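Local coordinates for peptidoglycan recognition protein 3 (Branchiostoma belcheri tsingtauense, PDB 4Z8I), which probably hydrolyses the amide bond between N-acetylmuramic acid and L-alanine in peptidoglycan as a zinc-dependent amidase, and also carries a chitin-binding domain, at residues D8-P13 and W37-R42; V30-S35 and C52-A57; S70-R75 and N112-H117; G97-T102 and V132-N137. All coordinates share one frame; numbering follows the deposited sequence.

How the contacts relate
From the N terminus, contact 1 closes the loop from 8-13 to 37-42, bringing the N-terminal loop to strand 40-41. Contact 2 pairs strand 33-34 with strand 53-54 and crosses contact 1 along the chain, since 30-35 falls between the two segments of contact 1. The pair share one small sheet, their centres about 9 Å apart, and the Cys-11 to Cys-34 disulfide joins them. Contacts 3 and 4, in the amidase part, both come after contacts 1 and 2 have closed. Contact 3 ties 70-75, at helix 69-72, to helix 103-120; contact 4 crosses it, setting the loop before that helix against the 130-140 hairpin. Their centres lie about 15 Å apart, without touching.

Contact 1: D8-P13 and W37-R42; sequences DGRCGP and WGWCGR
Gly-38 O receives three contacts of unequal strength from the 8-13 segment. The main bond comes from Cys-11 N at 2.8 Å, the donor standing above the carbonyl plane. Arg-10 NE adds a weak bond to Gly-38 O of 3.4 Å, and Arg-10 CA makes a C-H...O contact with the same oxygen. The cysteine pairing and the Trp-Gly-Trp-Cys-Gly sequence are consistent with a hevein-like chitin-binding module, in which this contact joins the N-terminal loop to edge strand 40-41. The exposed Trp-37 and Trp-39 probably belong to its sugar-binding aromatic surface, as in hevein. A second backbone bond, Cys-40 N to Gly-9 O at 2.9 Å, is nearly straight, and a single beta bridge pairs Arg-10 with Trp-39.

The side chain of Arg-10 lies across one face of the Trp-39 indole. Its CG is anti to the carbonyl carbon (chi1 -51°), and the chain then bends at chi2 and chi3. Arg-10 CD sits over the six-membered ring of Trp-39, 4.1 Å from its centroid, a CH-pi contact. The guanidinium continues over the five-membered ring as a cation-pi stack, Arg-10 CZ lying 3.8 Å from that centroid with the planes 19° apart. Arg-10 NH2 and Trp-39 NE1 are both donors, so their proximity belongs to the stack. The start of the loop is shaped by an Asx turn, Arg-10 N to Asp-8 OD1, while Asp-8 OD2 pairs with Arg-6. Disulfides carry Cys-11 to Cys-34 and Cys-40 to Cys-25, and beside them Cys-11 CB packs 3.8 Å from Cys-40 SG.

Contact 2: V30-S35 and C52-A57; sequences VDHCCS and CVDYSA
His-32 and Asp-54 lie side by side and point the same way, the imidazole and carboxylate planes turned 26° from each other. His-32 ND1 comes 3.1 Å from Asp-54 OD1. CG of Asp-54 is anti to the backbone N (chi1 -178°), which places it beside Cys-33 SG, and Asp-54 OD1 lies 3.3 Å from that sulphur. Ser-56 covers one face of the imidazole: its CB stands above the centre of the His-32 ring, 4.1 Å from the centroid, in a CH-pi contact. Val-30 O lies over the opposite face, nearer the rim, and Cys-33 SG meets the ring edge in plane.

Asp-54 OD1 accepts from Ser-56 N at 3.1 Å, an Asx turn that coincides with the type I turn from Asp-54 to Ala-57, in which Ser-56 lies over the ring. An alanine in place of His-32 would probably leave the Ser-56 CB without the ring it covers and open a gap beside Asp-54 OD1.

Tyr-55 presents its edge to the other strand: His-32 O lies in the plane of the phenol ring, and Cys-34 CB touches CE2 of Tyr-55 at 4.0 Å. The same His-32 O accepts from Tyr-55 N at 3.0 Å. Farther along, Cys-34 and Val-53 form a hydrogen-bonded antiparallel pair, with Cys-34 N to Val-53 O at 2.9 Å and Val-53 N to Cys-34 O at 3.0 Å. Cys-33 and Asp-54, the non-hydrogen-bonded pair, direct their side chains to the other face. Strand 33-34 lies between strands 40-41 and 53-54; on its 40-41 side His-32 and Cys-33 face Gly-41 in a classic beta bulge. This small disulfide-linked antiparallel sheet is consistent with a hevein-like module.

Contact 3: S70-R75 and N112-H117; sequences SEWGSR and NIQNYH
Gln-114 drives its extended side chain from helix 103-120 toward the turn that follows helix 69-72, and its buried amide is held at both ends. This is a helix-to-loop junction of the amidase fold, in which helices flank a central mixed sheet. The tight part is built on that amide. Gln-114 NE2 donates to Ser-74 OG at 3.0 Å, almost straight and in the amide plane, and gives a further bond to Asp-125 OD1. On the other side of the amide, Arg-75 N donates to Gln-114 OE1 at 3.1 Å, tilted 24° from the carbonyl plane. Ser-74 OG itself donates to Arg-75 O, which fixes the direction of its hydrogen and leaves the oxygen to accept from the amide.

The buried Trp-72 borders the amide with its ring edge: its CH2 meets Gln-114 NE2 at 3.5 Å, the ring and amide planes 52° apart. Trp-72 NE1 bonds to Glu-140 O, and Ser-74 CB lies over one ring face. An alanine at Gln-114 would probably leave Ser-74 OG and Arg-75 N without these partners and open a gap beside the indole edge.

The outer part is looser and carried by the partly exposed Arg-75 and Asn-115. The Arg-75 CG is placed between the backbone N and the carbonyl carbon (chi1 74°), 3.6 Å from Gln-114 OE1. The guanidinium reaches both Asn-115 and Asp-119 through NH1, which forms a salt bridge with Asp-119 and donates to Asn-115 OD1 at 2.9 Å, the donor lying above the carbonyl plane of Asn-115.

Contact 4: G97-T102 and V132-N137; sequences GATCST and VGNDGN
Asp-135 lays its CB against the carbonyl of Ser-101, 3.4 Å from that O, while its carboxylate turns toward the next peptide, with OD2 3.7 Å from Thr-102 O. Its first torsion (chi1 66°) sets CG between the backbone N and the carbonyl carbon, and there CG lies close to the same Thr-102 O. The carboxylate oxygens are engaged within the hairpin: OD1 accepts from Asn-137 N at 3.1 Å, an Asx turn, and OD2 accepts from Asn-137 ND2 at 2.7 Å as well as from Tyr-139 OH.

Asn-134, on the same type I turn (Gly-133 to Gly-136), places CB 3.1 Å from Cys-100 O, and its backbone N is 3.2 Å from that Cys-100 O. Asn-134 ND2 comes 3.9 Å from Thr-99 CG2, the two side chains crossing. Cys-100 SG, cross-linked to Cys-106, packs 4.0 Å from Gly-133 CA.

The turn links strands 130-132 and 138-140. Facing it, Thr-102 is the N-cap of helix 103-120. Asp-135 touches Cys-106 of that helix and Asn-134 touches Ala-176 of helix 174-190, so the hairpin tip contacts both helices.

Contact 1: D8-P13 and W37-R42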
loop_
_atom_site.group_PDB
_atom_site.type_symbol
_atom_site.label_atom_id
_atom_site.label_comp_id
_atom_site.label_asym_id
_atom_site.label_seq_id
_atom_site.Cartn_x
_atom_site.Cartn_y
_atom_site.Cartn_z
ATOM N N ASP A 8 7.106 -23.026 8.011
ATOM C CA ASP A 8 6.351 -24.249 8.256
ATOM C C ASP A 8 4.978 -23.958 8.855
ATOM O O ASP A 8 4.143 -24.854 8.969
ATOM C CB ASP A 8 7.143 -25.218 9.141
ATOM C CG ASP A 8 7.474 -24.638 10.506
ATOM O OD1 ASP A 8 7.333 -23.413 10.693
ATOM O OD2 ASP A 8 7.890 -25.415 11.390
ATOM N N GLY A 9 4.751 -22.703 9.234
ATOM C CA GLY A 9 3.451 -22.277 9.719
ATOM C C GLY A 9 3.307 -22.303 11.229
ATOM O O GLY A 9 2.210 -22.108 11.759
ATOM N N ARG A 10 4.413 -22.541 11.926
ATOM C CA ARG A 10 4.397 -22.564 13.381
ATOM C C ARG A 10 4.803 -21.208 13.957
ATOM O O ARG A 10 5.342 -20.360 13.246
ATOM C CB ARG A 10 5.293 -23.684 13.907
ATOM C CG ARG A 10 5.001 -25.032 13.258
ATOM C CD ARG A 10 4.930 -26.163 14.273
ATOM N NE ARG A 10 3.817 -25.997 15.203
ATOM C CZ ARG A 10 3.476 -26.886 16.131
ATOM N NH1 ARG A 10 4.158 -28.018 16.254
ATOM N NH2 ARG A 10 2.450 -26.646 16.934
ATOM N N CYS A 11 4.529 -21.006 15.243
ATOM C CA CYS A 11 4.746 -19.711 15.881
ATOM C C CYS A 11 4.721 -19.853 17.398
ATOM O O CYS A 11 4.519 -20.948 17.921
ATOM C CB CYS A 11 3.663 -18.722 15.443
ATOM S SG CYS A 11 1.986 -19.205 15.948
ATOM N N GLY A 12 4.918 -18.742 18.101
ATOM C CA GLY A 12 4.906 -18.752 19.552
ATOM C C GLY A 12 6.291 -18.843 20.164
ATOM O O GLY A 12 7.294 -18.778 19.453
ATOM N N PRO A 13 6.351 -18.998 21.495
ATOM C CA PRO A 13 7.604 -19.043 22.256
ATOM C C PRO A 13 8.346 -20.373 22.119
ATOM O O PRO A 13 9.505 -20.462 22.525
ATOM C CB PRO A 13 7.132 -18.850 23.699
ATOM C CG PRO A 13 5.759 -19.413 23.714
ATOM C CD PRO A 13 5.170 -19.089 22.372
ATOM N N TRP A 37 -1.450 -23.388 20.580
ATOM C CA TRP A 37 -0.712 -24.582 20.201
ATOM C C TRP A 37 0.438 -24.273 19.253
ATOM O O TRP A 37 1.076 -25.180 18.720
ATOM C CB TRP A 37 -1.673 -25.595 19.584
ATOM C CG TRP A 37 -2.938 -25.714 20.374
ATOM C CD1 TRP A 37 -4.127 -25.090 20.124
ATOM C CD2 TRP A 37 -3.132 -26.486 21.562
ATOM N NE1 TRP A 37 -5.053 -25.438 21.080
ATOM C CE2 TRP A 37 -4.466 -26.296 21.973
ATOM C CE3 TRP A 37 -2.309 -27.327 22.315
ATOM C CZ2 TRP A 37 -4.992 -26.916 23.103
ATOM C CZ3 TRP A 37 -2.832 -27.940 23.433
ATOM C CH2 TRP A 37 -4.160 -27.732 23.818
ATOM N N GLY A 38 0.698 -22.987 19.050
ATOM C CA GLY A 38 1.842 -22.556 18.272
ATOM C C GLY A 38 1.675 -22.733 16.778
ATOM O O GLY A 38 2.653 -22.954 16.063
ATOM N N TRP A 39 0.436 -22.644 16.304
ATOM C CA TRP A 39 0.169 -22.653 14.872
ATOM C C TRP A 39 -0.359 -21.301 14.420
ATOM O O TRP A 39 -1.097 -20.635 15.147
ATOM C CB TRP A 39 -0.847 -23.738 14.505
ATOM C CG TRP A 39 -0.292 -25.125 14.476
ATOM C CD1 TRP A 39 -0.422 -26.082 15.441
ATOM C CD2 TRP A 39 0.473 -25.719 13.423
ATOM N NE1 TRP A 39 0.219 -27.234 15.054
ATOM C CE2 TRP A 39 0.780 -27.036 13.820
ATOM C CE3 TRP A 39 0.934 -25.263 12.184
ATOM C CZ2 TRP A 39 1.525 -27.900 13.020
ATOM C CZ3 TRP A 39 1.672 -26.121 11.395
ATOM C CH2 TRP A 39 1.959 -27.424 11.814
ATOM N N CYS A 40 0.027 -20.891 13.219
ATOM C CA CYS A 40 -0.598 -19.740 12.588
ATOM C C CYS A 40 -1.922 -20.184 11.974
ATOM O O CYS A 40 -1.952 -21.063 11.108
ATOM C CB CYS A 40 0.320 -19.130 11.529
ATOM S SG CYS A 40 1.768 -18.282 12.216
ATOM N N GLY A 41 -3.015 -19.584 12.442
ATOM C CA GLY A 41 -4.349 -19.950 11.999
ATOM C C GLY A 41 -5.219 -18.744 11.700
ATOM O O GLY A 41 -4.762 -17.606 11.801
ATOM N N ARG A 42 -6.479 -18.994 11.352
ATOM C CA ARG A 42 -7.380 -17.939 10.890
ATOM C C ARG A 42 -8.676 -17.870 11.691
ATOM O O ARG A 42 -9.397 -16.872 11.631
ATOM C CB ARG A 42 -7.729 -18.165 9.419
ATOM C CG ARG A 42 -8.599 -19.394 9.189
ATOM C CD ARG A 42 -8.861 -19.655 7.713
ATOM N NE ARG A 42 -7.673 -20.115 7.003
ATOM C CZ ARG A 42 -7.662 -20.459 5.719
ATOM N NH1 ARG A 42 -6.539 -20.867 5.145
ATOM N NH2 ARG A 42 -8.781 -20.395 5.010
#

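Contact 2: V30-S35 and C52-A57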
loop_
_atom_site.group_PDB
_atom_site.type_symbol
_atom_site.label_atom_id
_atom_site.label_comp_id
_atom_site.label_asym_id
_atom_site.label_seq_id
_atom_site.Cartn_x
_atom_site.Cartn_y
_atom_site.Cartn_z
ATOM N N VAL A 30 -3.975 -14.999 5.405
ATOM C CA VAL A 30 -5.264 -15.409 5.952
ATOM C C VAL A 30 -5.085 -15.989 7.364
ATOM O O VAL A 30 -5.908 -15.754 8.252
ATOM C CB VAL A 30 -5.990 -16.407 5.008
ATOM C CG1 VAL A 30 -5.094 -17.590 4.679
ATOM C CG2 VAL A 30 -7.295 -16.882 5.617
ATOM N N ASP A 31 -3.990 -16.720 7.567
ATOM C CA ASP A 31 -3.651 -17.259 8.881
ATOM C C ASP A 31 -2.706 -16.328 9.640
ATOM O O ASP A 31 -1.495 -16.552 9.670
ATOM C CB ASP A 31 -3.013 -18.649 8.748
ATOM C CG ASP A 31 -3.958 -19.674 8.144
ATOM O OD1 ASP A 31 -4.991 -19.980 8.776
ATOM O OD2 ASP A 31 -3.660 -20.183 7.043
ATOM N N HIS A 32 -3.263 -15.294 10.267
ATOM C CA HIS A 32 -2.448 -14.265 10.917
ATOM C C HIS A 32 -2.529 -14.274 12.442
ATOM O O HIS A 32 -2.065 -13.340 13.097
ATOM C CB HIS A 32 -2.833 -12.882 10.392
ATOM C CG HIS A 32 -4.310 -12.653 10.331
ATOM N ND1 HIS A 32 -5.139 -12.847 11.415
ATOM C CD2 HIS A 32 -5.109 -12.244 9.316
ATOM C CE1 HIS A 32 -6.385 -12.571 11.070
ATOM N NE2 HIS A 32 -6.392 -12.199 9.803
ATOM N N CYS A 33 -3.115 -15.325 13.007
ATOM C CA CYS A 33 -3.224 -15.435 14.455
ATOM C C CYS A 33 -2.395 -16.591 14.993
ATOM O O CYS A 33 -2.514 -17.723 14.524
ATOM C CB CYS A 33 -4.683 -15.617 14.868
ATOM S SG CYS A 33 -5.745 -14.211 14.494
ATOM N N CYS A 34 -1.556 -16.303 15.981
ATOM C CA CYS A 34 -0.768 -17.337 16.634
ATOM C C CYS A 34 -1.553 -17.893 17.816
ATOM O O CYS A 34 -1.816 -17.178 18.781
ATOM C CB CYS A 34 0.567 -16.763 17.109
ATOM S SG CYS A 34 1.796 -18.001 17.575
ATOM N N SER A 35 -1.922 -19.167 17.737
ATOM C CA SER A 35 -2.780 -19.791 18.744
ATOM C C SER A 35 -2.005 -20.310 19.956
ATOM O O SER A 35 -0.794 -20.110 20.062
ATOM C CB SER A 35 -3.578 -20.936 18.118
ATOM O OG SER A 35 -2.725 -22.004 17.744
ATOM N N CYS A 52 -3.323 -16.084 22.738
ATOM C CA CYS A 52 -3.285 -15.916 21.292
ATOM C C CYS A 52 -2.831 -14.510 20.926
ATOM O O CYS A 52 -3.038 -13.567 21.690
ATOM C CB CYS A 52 -4.663 -16.189 20.686
ATOM S SG CYS A 52 -5.184 -17.917 20.750
ATOM N N VAL A 53 -2.204 -14.372 19.761
ATOM C CA VAL A 53 -1.805 -13.062 19.260
ATOM C C VAL A 53 -2.314 -12.863 17.838
ATOM O O VAL A 53 -1.999 -13.650 16.945
ATOM C CB VAL A 53 -0.272 -12.879 19.271
ATOM C CG1 VAL A 53 0.088 -11.441 18.936
ATOM C CG2 VAL A 53 0.306 -13.263 20.622
ATOM N N ASP A 54 -3.112 -11.818 17.633
ATOM C CA ASP A 54 -3.605 -11.485 16.301
ATOM C C ASP A 54 -2.728 -10.400 15.684
ATOM O O ASP A 54 -2.814 -9.228 16.058
ATOM C CB ASP A 54 -5.069 -11.037 16.362
ATOM C CG ASP A 54 -5.648 -10.720 14.990
ATOM O OD1 ASP A 54 -5.022 -11.073 13.967
ATOM O OD2 ASP A 54 -6.743 -10.124 14.938
ATOM N N TYR A 55 -1.886 -10.800 14.736
ATOM C CA TYR A 55 -0.924 -9.887 14.126
ATOM C C TYR A 55 -1.535 -9.014 13.031
ATOM O O TYR A 55 -0.823 -8.295 12.331
ATOM C CB TYR A 55 0.296 -10.658 13.609
ATOM C CG TYR A 55 1.156 -11.212 14.722
ATOM C CD1 TYR A 55 2.194 -10.464 15.259
ATOM C CD2 TYR A 55 0.921 -12.475 15.246
ATOM C CE1 TYR A 55 2.972 -10.957 16.280
ATOM C CE2 TYR A 55 1.699 -12.978 16.266
ATOM C CZ TYR A 55 2.723 -12.214 16.781
ATOM O OH TYR A 55 3.502 -12.709 17.800
ATOM N N SER A 56 -2.856 -9.070 12.898
ATOM C CA SER A 56 -3.577 -8.192 11.984
ATOM C C SER A 56 -3.613 -6.782 12.546
ATOM O O SER A 56 -3.808 -5.812 11.815
ATOM C CB SER A 56 -5.012 -8.677 11.803
ATOM O OG SER A 56 -5.038 -10.046 11.471
ATOM N N ALA A 57 -3.429 -6.685 13.856
ATOM C CA ALA A 57 -3.606 -5.431 14.571
ATOM C C ALA A 57 -2.278 -4.853 15.051
ATOM O O ALA A 57 -1.327 -5.589 15.319
ATOM C CB ALA A 57 -4.548 -5.637 15.743
#

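Contact 3: S70-R75 and N112-H117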
loop_
_atom_site.group_PDB
_atom_site.type_symbol
_atom_site.label_atom_id
_atom_site.label_comp_id
_atom_site.label_asym_id
_atom_site.label_seq_id
_atom_site.Cartn_x
_atom_site.Cartn_y
_atom_site.Cartn_z
ATOM N N SER A 70 -6.769 15.992 5.393
ATOM C CA SER A 70 -6.735 17.085 6.359
ATOM C C SER A 70 -5.436 17.091 7.162
ATOM O O SER A 70 -5.038 18.124 7.700
ATOM C CB SER A 70 -7.932 17.002 7.307
ATOM O OG SER A 70 -7.853 15.846 8.118
ATOM N N GLU A 71 -4.775 15.940 7.245
ATOM C CA GLU A 71 -3.524 15.851 7.992
ATOM C C GLU A 71 -2.317 16.311 7.184
ATOM O O GLU A 71 -1.385 16.891 7.742
ATOM C CB GLU A 71 -3.293 14.438 8.522
ATOM C CG GLU A 71 -4.274 14.004 9.598
ATOM C CD GLU A 71 -3.888 12.683 10.230
ATOM O OE1 GLU A 71 -4.503 11.653 9.882
ATOM O OE2 GLU A 71 -2.965 12.676 11.072
ATOM N N TRP A 72 -2.320 16.049 5.878
ATOM C CA TRP A 72 -1.217 16.514 5.036
ATOM C C TRP A 72 -1.472 17.889 4.433
ATOM O O TRP A 72 -0.627 18.427 3.724
ATOM C CB TRP A 72 -0.788 15.488 3.969
ATOM C CG TRP A 72 -1.811 15.064 2.937
ATOM C CD1 TRP A 72 -2.524 13.898 2.924
ATOM C CD2 TRP A 72 -2.176 15.765 1.740
ATOM N NE1 TRP A 72 -3.326 13.843 1.811
ATOM C CE2 TRP A 72 -3.133 14.976 1.068
ATOM C CE3 TRP A 72 -1.802 16.989 1.180
ATOM C CZ2 TRP A 72 -3.716 15.373 -0.136
ATOM C CZ3 TRP A 72 -2.381 17.379 -0.016
ATOM C CH2 TRP A 72 -3.325 16.576 -0.660
ATOM N N GLY A 73 -2.634 18.458 4.734
ATOM C CA GLY A 73 -2.926 19.826 4.350
ATOM C C GLY A 73 -3.519 19.989 2.968
ATOM O O GLY A 73 -3.199 20.942 2.258
ATOM N N SER A 74 -4.390 19.061 2.588
ATOM C CA SER A 74 -5.052 19.123 1.292
ATOM C C SER A 74 -5.866 20.396 1.157
ATOM O O SER A 74 -6.363 20.935 2.148
ATOM C CB SER A 74 -5.966 17.915 1.107
ATOM O OG SER A 74 -6.705 18.007 -0.096
ATOM N N ARG A 75 -5.990 20.881 -0.072
ATOM C CA ARG A 75 -6.847 22.020 -0.347
ATOM C C ARG A 75 -8.261 21.491 -0.517
ATOM O O ARG A 75 -8.464 20.286 -0.655
ATOM C CB ARG A 75 -6.394 22.754 -1.611
ATOM C CG ARG A 75 -6.721 22.035 -2.905
ATOM C CD ARG A 75 -6.728 22.999 -4.083
ATOM N NE ARG A 75 -5.406 23.157 -4.681
ATOM C CZ ARG A 75 -5.149 23.941 -5.723
ATOM N NH1 ARG A 75 -3.918 24.023 -6.204
ATOM N NH2 ARG A 75 -6.122 24.648 -6.281
ATOM N N ASN A 112 2.417 19.868 -3.075
ATOM C CA ASN A 112 2.990 20.296 -4.341
ATOM C C ASN A 112 2.408 19.524 -5.512
ATOM O O ASN A 112 2.028 20.115 -6.524
ATOM C CB ASN A 112 4.510 20.104 -4.350
ATOM C CG ASN A 112 5.244 21.017 -3.397
ATOM O OD1 ASN A 112 6.396 20.739 -3.063
ATOM N ND2 ASN A 112 4.623 22.106 -2.980
ATOM N N ILE A 113 2.352 18.200 -5.377
ATOM C CA ILE A 113 1.825 17.359 -6.444
ATOM C C ILE A 113 0.358 17.688 -6.728
ATOM O O ILE A 113 -0.064 17.765 -7.886
ATOM C CB ILE A 113 2.014 15.862 -6.133
ATOM C CG1 ILE A 113 3.505 15.519 -6.114
ATOM C CG2 ILE A 113 1.301 15.002 -7.162
ATOM C CD1 ILE A 113 3.803 14.053 -5.881
ATOM N N GLN A 114 -0.404 17.911 -5.664
ATOM C CA GLN A 114 -1.806 18.286 -5.792
ATOM C C GLN A 114 -1.930 19.613 -6.527
ATOM O O GLN A 114 -2.715 19.736 -7.464
ATOM C CB GLN A 114 -2.473 18.379 -4.415
ATOM C CG GLN A 114 -3.966 18.688 -4.472
ATOM C CD GLN A 114 -4.605 18.780 -3.097
ATOM O OE1 GLN A 114 -4.198 19.587 -2.262
ATOM N NE2 GLN A 114 -5.615 17.952 -2.857
ATOM N N ASN A 115 -1.149 20.602 -6.102
ATOM C CA ASN A 115 -1.165 21.909 -6.748
ATOM C C ASN A 115 -0.794 21.827 -8.223
ATOM O O ASN A 115 -1.339 22.553 -9.047
ATOM C CB ASN A 115 -0.238 22.885 -6.020
ATOM C CG ASN A 115 -0.748 23.254 -4.644
ATOM O OD1 ASN A 115 -1.914 23.023 -4.314
ATOM N ND2 ASN A 115 0.120 23.846 -3.835
ATOM N N TYR A 116 0.132 20.936 -8.554
ATOM C CA TYR A 116 0.523 20.732 -9.943
ATOM C C TYR A 116 -0.605 20.103 -10.753
ATOM O O TYR A 116 -0.860 20.507 -11.886
ATOM C CB TYR A 116 1.791 19.875 -10.029
ATOM C CG TYR A 116 2.135 19.412 -11.428
ATOM C CD1 TYR A 116 2.292 20.320 -12.466
ATOM C CD2 TYR A 116 2.321 18.064 -11.703
ATOM C CE1 TYR A 116 2.613 19.897 -13.739
ATOM C CE2 TYR A 116 2.644 17.634 -12.970
ATOM C CZ TYR A 116 2.789 18.554 -13.985
ATOM O OH TYR A 116 3.108 18.127 -15.253
ATOM N N HIS A 117 -1.282 19.117 -10.174
ATOM C CA HIS A 117 -2.372 18.444 -10.876
ATOM C C HIS A 117 -3.601 19.332 -11.063
ATOM O O HIS A 117 -4.244 19.302 -12.112
ATOM C CB HIS A 117 -2.763 17.153 -10.156
ATOM C CG HIS A 117 -1.791 16.035 -10.356
ATOM N ND1 HIS A 117 -1.936 14.808 -9.747
ATOM C CD2 HIS A 117 -0.663 15.956 -11.099
ATOM C CE1 HIS A 117 -0.938 14.020 -10.106
ATOM N NE2 HIS A 117 -0.151 14.693 -10.927
#

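Contact 4: G97-T102 and V132-N137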
loop_
_atom_site.group_PDB
_atom_site.type_symbol
_atom_site.label_atom_id
_atom_site.label_comp_id
_atom_site.label_asym_id
_atom_site.label_seq_id
_atom_site.Cartn_x
_atom_site.Cartn_y
_atom_site.Cartn_z
ATOM N N GLY A 97 10.041 12.603 -9.255
ATOM C CA GLY A 97 10.369 13.863 -8.616
ATOM C C GLY A 97 11.110 13.682 -7.303
ATOM O O GLY A 97 11.848 12.713 -7.117
ATOM N N ALA A 98 10.910 14.618 -6.383
ATOM C CA ALA A 98 11.670 14.639 -5.137
ATOM C C ALA A 98 11.309 13.499 -4.192
ATOM O O ALA A 98 10.153 13.092 -4.102
ATOM C CB ALA A 98 11.497 15.976 -4.438
ATOM N N THR A 99 12.317 12.988 -3.492
ATOM C CA THR A 99 12.102 12.054 -2.397
ATOM C C THR A 99 11.855 12.855 -1.125
ATOM O O THR A 99 12.234 14.022 -1.035
ATOM C CB THR A 99 13.324 11.141 -2.183
ATOM O OG1 THR A 99 14.516 11.935 -2.133
ATOM C CG2 THR A 99 13.449 10.142 -3.318
ATOM N N CYS A 100 11.212 12.229 -0.147
ATOM C CA CYS A 100 10.935 12.878 1.127
ATOM C C CYS A 100 11.094 11.867 2.257
ATOM O O CYS A 100 10.759 10.695 2.096
ATOM C CB CYS A 100 9.530 13.477 1.126
ATOM S SG CYS A 100 8.219 12.302 0.749
ATOM N N SER A 101 11.601 12.321 3.398
ATOM C CA SER A 101 12.004 11.406 4.461
ATOM C C SER A 101 11.257 11.621 5.778
ATOM O O SER A 101 11.383 10.824 6.707
ATOM C CB SER A 101 13.513 11.511 4.689
ATOM O OG SER A 101 13.944 10.598 5.680
ATOM N N THR A 102 10.484 12.699 5.855
ATOM C CA THR A 102 9.700 12.996 7.048
ATOM C C THR A 102 8.241 13.216 6.680
ATOM O O THR A 102 7.927 13.494 5.523
ATOM C CB THR A 102 10.226 14.249 7.764
ATOM O OG1 THR A 102 10.182 15.366 6.869
ATOM C CG2 THR A 102 11.652 14.034 8.214
ATOM N N VAL A 132 2.919 7.334 -1.458
ATOM C CA VAL A 132 3.793 6.702 -0.480
ATOM C C VAL A 132 5.118 7.442 -0.482
ATOM O O VAL A 132 5.694 7.680 -1.545
ATOM C CB VAL A 132 4.037 5.214 -0.816
ATOM C CG1 VAL A 132 5.117 4.637 0.074
ATOM C CG2 VAL A 132 2.753 4.411 -0.669
ATOM N N GLY A 133 5.588 7.827 0.699
ATOM C CA GLY A 133 6.856 8.521 0.816
ATOM C C GLY A 133 7.927 7.634 1.420
ATOM O O GLY A 133 7.623 6.605 2.024
ATOM N N ASN A 134 9.185 8.034 1.263
ATOM C CA ASN A 134 10.298 7.289 1.838
ATOM C C ASN A 134 10.289 7.350 3.361
ATOM O O ASN A 134 11.074 6.667 4.020
ATOM C CB ASN A 134 11.634 7.794 1.283
ATOM C CG ASN A 134 12.023 7.118 -0.022
ATOM O OD1 ASN A 134 11.258 6.332 -0.581
ATOM N ND2 ASN A 134 13.219 7.424 -0.512
ATOM N N ASP A 135 9.394 8.170 3.910
ATOM C CA ASP A 135 9.189 8.243 5.352
ATOM C C ASP A 135 8.404 7.030 5.842
ATOM O O ASP A 135 8.197 6.854 7.043
ATOM C CB ASP A 135 8.451 9.530 5.729
ATOM C CG ASP A 135 7.029 9.570 5.193
ATOM O OD1 ASP A 135 6.766 8.941 4.146
ATOM O OD2 ASP A 135 6.174 10.236 5.819
ATOM N N GLY A 136 7.958 6.203 4.901
ATOM C CA GLY A 136 7.268 4.971 5.234
ATOM C C GLY A 136 5.779 5.157 5.443
ATOM O O GLY A 136 5.081 4.222 5.831
ATOM N N ASN A 137 5.288 6.364 5.183
ATOM C CA ASN A 137 3.871 6.657 5.365
ATOM C C ASN A 137 3.057 6.564 4.079
ATOM O O ASN A 137 3.596 6.689 2.977
ATOM C CB ASN A 137 3.688 8.041 5.990
ATOM C CG ASN A 137 4.042 8.067 7.464
ATOM O OD1 ASN A 137 3.614 7.204 8.234
ATOM N ND2 ASN A 137 4.830 9.061 7.865
#